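LupI (Flavobacterium sp. YS-80-122, PDB 6IY4) probably inhibits metalloendopeptidases, as a probably periplasmic member of the Inh family of protease inhibitors. Local coordinates at residues A[30-33]-A[34-38]. Residues are numbered along the deposited sequence; the frame is centred on the assembly and turned at random.
Sequences RTFS and AQVSC
Ser33 and Gln35 are joined through their side chains where the extended residues Thr31 to Ser33 turn into a 3-10 segment. OG of Ser33 donates to OE1 of Gln35 over 2.9 Å, lying in the plane of the amide carbonyl. In Gln35, CG lies anti to the carbonyl carbon and the bend at chi2 (78°) brings OE1 back toward the serine. The same hydroxyl oxygen accepts a hydrogen bond from Thr25 N, so one small group links the 3-10 segment to the edge strand 22-26. With an alanine here the Gln35 amide would probably be free to swing away, and Thr25 N would lose its hydroxyl acceptor. Val36 CG2, anti to its backbone N, sits over one face of the Phe32 ring, offset toward the rim and 3.9 Å from the centroid, in a CH-pi contact; the two side chains cross at about a right angle. The Phe32 side chain also packs on Val24 and Leu26, and its ring meets that of Trp50. Val36 N donates almost straight (168°) to Ser33 O over 3.1 Å, the i to i+3 bond of a 3-10 turn, here laid against the antiparallel beta-sheet of the Inh fold and tied by the Cys38-Cys22 disulfide to strand 22-26.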
ATOM      1  N   ARG A  30     -11.196  -5.742  -0.838  1.00 23.67           N
ATOM      2  CA  ARG A  30      -9.804  -5.803  -1.338  1.00 22.96           C
ATOM      3  C   ARG A  30      -9.625  -4.911  -2.579  1.00 20.91           C
ATOM      4  O   ARG A  30      -8.714  -5.157  -3.339  1.00 21.88           O
ATOM      5  CB  ARG A  30      -9.392  -7.279  -1.485  1.00 23.26           C
ATOM      6  CG  ARG A  30      -9.271  -7.987  -0.141  1.00 23.57           C
ATOM      7  CD  ARG A  30      -8.496  -9.275  -0.196  1.00 28.34           C
ATOM      8  NE  ARG A  30      -9.112 -10.153  -1.177  1.00 33.29           N
ATOM      9  CZ  ARG A  30      -8.651 -10.387  -2.418  1.00 35.65           C
ATOM     10  NH1 ARG A  30      -7.531  -9.830  -2.859  1.00 34.91           N
ATOM     11  NH2 ARG A  30      -9.323 -11.180  -3.237  1.00 38.07           N
ATOM     12  N   THR A  31     -10.375  -3.832  -2.705  1.00 20.47           N
ATOM     13  CA  THR A  31     -10.127  -2.736  -3.641  1.00 20.88           C
ATOM     14  C   THR A  31      -9.725  -1.503  -2.860  1.00 20.54           C
ATOM     15  O   THR A  31      -9.520  -1.577  -1.642  1.00 20.19           O
ATOM     16  CB  THR A  31     -11.349  -2.476  -4.519  1.00 22.00           C
ATOM     17  OG1 THR A  31     -12.442  -2.082  -3.695  1.00 24.62           O
ATOM     18  CG2 THR A  31     -11.711  -3.738  -5.248  1.00 22.35           C
ATOM     19  N   PHE A  32      -9.523  -0.417  -3.584  1.00 20.05           N
ATOM     20  CA  PHE A  32      -9.118   0.875  -3.018  1.00 19.42           C
ATOM     21  C   PHE A  32     -10.093   1.970  -3.394  1.00 21.91           C
ATOM     22  O   PHE A  32     -10.715   1.868  -4.417  1.00 24.07           O
ATOM     23  CB  PHE A  32      -7.792   1.334  -3.596  1.00 20.76           C
ATOM     24  CG  PHE A  32      -6.659   0.349  -3.457  1.00 19.06           C
ATOM     25  CD1 PHE A  32      -5.889   0.300  -2.308  1.00 18.47           C
ATOM     26  CD2 PHE A  32      -6.349  -0.498  -4.516  1.00 20.43           C
ATOM     27  CE1 PHE A  32      -4.825  -0.578  -2.231  1.00 19.74           C
ATOM     28  CE2 PHE A  32      -5.280  -1.379  -4.429  1.00 20.72           C
ATOM     29  CZ  PHE A  32      -4.505  -1.395  -3.292  1.00 18.21           C
ATOM     30  N   SER A  33     -10.166   3.003  -2.584  1.00 23.01           N
ATOM     31  CA  SER A  33     -10.810   4.255  -3.010  1.00 23.16           C
ATOM     32  C   SER A  33     -10.008   4.865  -4.176  1.00 23.48           C
ATOM     33  O   SER A  33      -8.861   4.478  -4.441  1.00 23.56           O
ATOM     34  CB  SER A  33     -10.955   5.174  -1.832  1.00 25.53           C
ATOM     35  OG  SER A  33      -9.694   5.638  -1.395  1.00 24.10           O
ATOM     36  N   ALA A  34     -10.648   5.775  -4.918  1.00 26.55           N
ATOM     37  CA  ALA A  34     -10.092   6.375  -6.149  1.00 29.71           C
ATOM     38  C   ALA A  34      -8.755   7.075  -5.889  1.00 28.02           C
ATOM     39  O   ALA A  34      -7.950   7.188  -6.854  1.00 30.15           O
ATOM     40  CB  ALA A  34     -11.107   7.347  -6.703  1.00 31.85           C
ATOM     41  N   GLN A  35      -8.534   7.505  -4.644  1.00 28.92           N
ATOM     42  CA  GLN A  35      -7.342   8.243  -4.171  1.00 28.61           C
ATOM     43  C   GLN A  35      -6.087   7.402  -4.439  1.00 28.77           C
ATOM     44  O   GLN A  35      -4.990   8.018  -4.502  1.00 29.00           O
ATOM     45  CB  GLN A  35      -7.466   8.594  -2.692  1.00 32.24           C
ATOM     46  CG  GLN A  35      -8.362   9.794  -2.421  1.00 32.81           C
ATOM     47  CD  GLN A  35      -9.829   9.483  -2.499  1.00 36.67           C
ATOM     48  OE1 GLN A  35     -10.234   8.333  -2.421  1.00 37.22           O
ATOM     49  NE2 GLN A  35     -10.643  10.527  -2.599  1.00 37.40           N
ATOM     50  N   VAL A  36      -6.212   6.079  -4.664  1.00 25.96           N
ATOM     51  CA  VAL A  36      -5.045   5.189  -4.937  1.00 27.01           C
ATOM     52  C   VAL A  36      -4.284   5.655  -6.192  1.00 28.24           C
ATOM     53  O   VAL A  36      -3.111   5.248  -6.354  1.00 29.06           O
ATOM     54  CB  VAL A  36      -5.475   3.723  -5.088  1.00 27.22           C
ATOM     55  CG1 VAL A  36      -6.246   3.475  -6.366  1.00 28.92           C
ATOM     56  CG2 VAL A  36      -4.295   2.783  -4.975  1.00 27.26           C
ATOM     57  N   SER A  37      -4.929   6.452  -7.052  1.00 30.16           N
ATOM     58  CA  SER A  37      -4.293   7.115  -8.223  1.00 34.28           C
ATOM     59  C   SER A  37      -2.928   7.707  -7.842  1.00 31.14           C
ATOM     60  O   SER A  37      -2.015   7.670  -8.679  1.00 33.11           O
ATOM     61  CB  SER A  37      -5.222   8.165  -8.796  1.00 34.63           C
ATOM     62  OG  SER A  37      -5.210   9.347  -8.003  1.00 40.23           O
ATOM     63  N   CYS A  38      -2.764   8.186  -6.604  1.00 31.26           N
ATOM     64  CA  CYS A  38      -1.524   8.866  -6.153  1.00 30.40           C
ATOM     65  C   CYS A  38      -0.323   7.929  -6.205  1.00 30.49           C
ATOM     66  O   CYS A  38       0.804   8.407  -6.393  1.00 31.35           O
ATOM     67  CB  CYS A  38      -1.612   9.374  -4.726  1.00 30.65           C
ATOM     68  SG  CYS A  38      -1.897   8.058  -3.503  1.00 35.95           S
TER